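Side-chain contact in putative Nitroreductase (PDB 3E39), which binds flavin mononucleotide and is probably an FMN-dependent oxidoreductase of the nitroreductase family: residues A41-G44 with Q48-R51. Sequence-based numbering, arbitrary orientation.
Sequences APSG and QPCR. With FMN (flavin mononucleotide), chain G.
The FMN pocket of the nitroreductase fold, built at the dimer interface, is lined here by the loop between helix 28-39 and strand 50-56. Ser-43, from the pocket side of this loop, meets Gln-48 and Pro-49, just before the strand. Gln-48 N donates a hydrogen bond to Ser-43 OG at 2.9 Å, with an N-H...O angle of 158°. The bond spans the loop from residue 43 to 48. A chi1 of 66° sets OG between the backbone N and the carbonyl carbon of Ser-43 and presents it to this N-H. Beside the bond, Ser-43 CB touches Pro-49 at CD, 3.6 Å away. All three residues are buried.

Residues 42-44 also border the FMN. Gly-44 N lies 3.4 Å from FMN C8, and Ser-43 CA 3.5 Å from the methyl C8M. Pro-42 CB comes within 3.1 Å of the ribityl O3'. Ser-43 thus joins the cofactor-lining backbone to the loop residues that lead into strand 50-56. Arg-15, Arg-16, Arg-19 and Arg-162 of the second subunit hydrogen-bond this FMN.

The amide end of Gln-48 has other partners. Its OE1 accepts a bond from Arg-163 N of the second subunit, and its NE2 bonds Asn-46 O. Arg-51 forms a salt bridge with Asp-87 through NH2. Its NH1 donates to two backbone carbonyls. Gln-48 O and Cys-50 O each lie 2.9 Å from Arg-51 NH1, both near the guanidinium plane. NH1 is only modestly tilted from the carbonyl plane of Gln-48 but sits well above that of Cys-50, 66° out of it.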
ATOM      1  N   ALA A  41       5.439   6.994  -1.323  1.00  4.77           N
ATOM      2  CA  ALA A  41       4.430   6.389  -0.458  1.00  3.98           C
ATOM      3  C   ALA A  41       4.573   7.040   0.924  1.00  8.97           C
ATOM      4  O   ALA A  41       5.668   7.483   1.310  1.00  9.14           O
ATOM      5  CB  ALA A  41       4.643   4.872  -0.348  1.00  7.25           C
ATOM      6  N   PRO A  42       3.480   7.116   1.684  1.00  5.53           N
ATOM      7  CA  PRO A  42       3.549   7.691   3.035  1.00  7.34           C
ATOM      8  C   PRO A  42       4.211   6.746   4.059  1.00  8.35           C
ATOM      9  O   PRO A  42       4.339   5.546   3.836  1.00  7.99           O
ATOM     10  CB  PRO A  42       2.074   7.897   3.381  1.00  7.39           C
ATOM     11  CG  PRO A  42       1.381   6.780   2.630  1.00  6.62           C
ATOM     12  CD  PRO A  42       2.112   6.699   1.327  1.00  4.84           C
ATOM     13  N   SER A  43       4.656   7.314   5.173  1.00  7.15           N
ATOM     14  CA  SER A  43       5.199   6.556   6.273  1.00  5.24           C
ATOM     15  C   SER A  43       4.861   7.298   7.551  1.00  5.89           C
ATOM     16  O   SER A  43       4.718   8.533   7.566  1.00  9.14           O
ATOM     17  CB  SER A  43       6.717   6.370   6.134  1.00  8.02           C
ATOM     18  OG  SER A  43       7.431   7.590   6.246  1.00  8.50           O
ATOM     19  N   GLY A  44       4.730   6.557   8.639  1.00  7.54           N
ATOM     20  CA  GLY A  44       4.516   7.187   9.939  1.00 11.29           C
ATOM     21  C   GLY A  44       5.675   8.146  10.252  1.00 11.26           C
ATOM     22  O   GLY A  44       6.852   7.865   9.972  1.00 15.46           O
ATOM     23  N   GLN A  48      10.300   7.533   6.632  1.00  9.43           N
ATOM     24  CA  GLN A  48      10.837   7.008   5.373  1.00  9.94           C
ATOM     25  C   GLN A  48      11.775   5.829   5.641  1.00 10.61           C
ATOM     26  O   GLN A  48      12.964   5.900   5.340  1.00 10.29           O
ATOM     27  CB  GLN A  48      11.557   8.114   4.599  1.00  9.20           C
ATOM     28  CG  GLN A  48      10.635   9.277   4.242  1.00 12.07           C
ATOM     29  CD  GLN A  48      11.420  10.482   3.810  1.00  9.08           C
ATOM     30  OE1 GLN A  48      12.261  10.389   2.910  1.00 11.35           O
ATOM     31  NE2 GLN A  48      11.164  11.615   4.435  1.00 11.39           N
ATOM     32  N   PRO A  49      11.224   4.741   6.201  1.00  8.01           N
ATOM     33  CA  PRO A  49      12.025   3.571   6.564  1.00  7.78           C
ATOM     34  C   PRO A  49      12.408   2.621   5.424  1.00  8.02           C
ATOM     35  O   PRO A  49      13.223   1.714   5.648  1.00  6.77           O
ATOM     36  CB  PRO A  49      11.122   2.845   7.539  1.00  8.76           C
ATOM     37  CG  PRO A  49       9.737   3.083   7.000  1.00  6.46           C
ATOM     38  CD  PRO A  49       9.795   4.537   6.527  1.00  9.69           C
ATOM     39  N   CYS A  50      11.803   2.793   4.245  1.00  8.53           N
ATOM     40  CA  CYS A  50      12.047   1.868   3.149  1.00  7.65           C
ATOM     41  C   CYS A  50      13.382   2.096   2.449  1.00  7.22           C
ATOM     42  O   CYS A  50      13.816   3.241   2.216  1.00 10.14           O
ATOM     43  CB  CYS A  50      10.908   1.865   2.123  1.00  9.05           C
ATOM     44  SG  CYS A  50       9.336   1.329   2.803  1.00 11.67           S
ATOM     45  N   ARG A  51      13.984   0.973   2.050  1.00  6.91           N
ATOM     46  CA  ARG A  51      15.263   0.954   1.340  1.00  6.30           C
ATOM     47  C   ARG A  51      15.083  -0.002   0.147  1.00  8.30           C
ATOM     48  O   ARG A  51      14.291  -0.947   0.218  1.00  9.01           O
ATOM     49  CB  ARG A  51      16.378   0.479   2.256  1.00  8.18           C
ATOM     50  CG  ARG A  51      16.630   1.360   3.463  1.00  9.48           C
ATOM     51  CD  ARG A  51      17.152   2.765   3.099  1.00 13.12           C
ATOM     52  NE  ARG A  51      17.366   3.508   4.354  1.00  8.30           N
ATOM     53  CZ  ARG A  51      16.439   4.219   4.998  1.00 11.65           C
ATOM     54  NH1 ARG A  51      15.242   4.405   4.479  1.00  9.78           N
ATOM     55  NH2 ARG A  51      16.745   4.816   6.161  1.00 12.79           N
TER
HETATM   56  N1  FMN G 200      -0.734  11.561  10.098  1.00 10.51           N
HETATM   57  C2  FMN G 200      -1.382  12.095  11.187  1.00 11.64           C
HETATM   58  O2  FMN G 200      -1.676  13.265  11.153  1.00 11.59           O
HETATM   59  N3  FMN G 200      -1.730  11.336  12.282  1.00 10.32           N
HETATM   60  C4  FMN G 200      -1.453   9.998  12.346  1.00 11.89           C
HETATM   61  O4  FMN G 200      -2.042   9.306  13.178  1.00 11.52           O
HETATM   62  C4A FMN G 200      -0.791   9.431  11.274  1.00  8.19           C
HETATM   63  N5  FMN G 200      -0.494   8.099  11.297  1.00  7.53           N
HETATM   64  C5A FMN G 200       0.132   7.529  10.208  1.00  6.07           C
HETATM   65  C6  FMN G 200       0.437   6.185  10.277  1.00  8.45           C
HETATM   66  C7  FMN G 200       1.058   5.562   9.194  1.00  8.49           C
HETATM   67  C7M FMN G 200       1.448   4.110   9.268  1.00  4.42           C
HETATM   68  C8  FMN G 200       1.397   6.280   8.050  1.00 10.76           C
HETATM   69  C8M FMN G 200       1.853   5.569   6.786  1.00  9.13           C
HETATM   70  C9  FMN G 200       1.119   7.631   8.004  1.00  7.13           C
HETATM   71  C9A FMN G 200       0.492   8.281   9.087  1.00  7.95           C
HETATM   72  N10 FMN G 200       0.173   9.652   9.063  1.00  7.90           N
HETATM   73  C10 FMN G 200      -0.451  10.208  10.139  1.00  8.64           C
HETATM   74  C1' FMN G 200       0.466  10.525   7.877  1.00  8.44           C
HETATM   75  C2' FMN G 200       1.969  10.809   7.786  1.00  8.96           C
HETATM   76  O2' FMN G 200       2.347  11.733   8.783  1.00  8.44           O
HETATM   77  C3' FMN G 200       2.316  11.268   6.375  1.00  5.35           C
HETATM   78  O3' FMN G 200       2.086  10.271   5.432  1.00  7.38           O
HETATM   79  C4' FMN G 200       3.774  11.739   6.253  1.00  8.16           C
HETATM   80  O4' FMN G 200       3.987  12.862   7.098  1.00  9.42           O
HETATM   81  C5' FMN G 200       4.101  12.170   4.836  1.00  7.98           C
HETATM   82  O5' FMN G 200       3.189  13.165   4.381  1.00  8.83           O
HETATM   83  P   FMN G 200       2.354  12.939   3.047  1.00  8.67           P
HETATM   84  O1P FMN G 200       1.728  14.260   2.669  1.00  7.37           O
HETATM   85  O2P FMN G 200       1.335  11.856   3.357  1.00  7.51           O
HETATM   86  O3P FMN G 200       3.264  12.477   1.946  1.00 10.85           O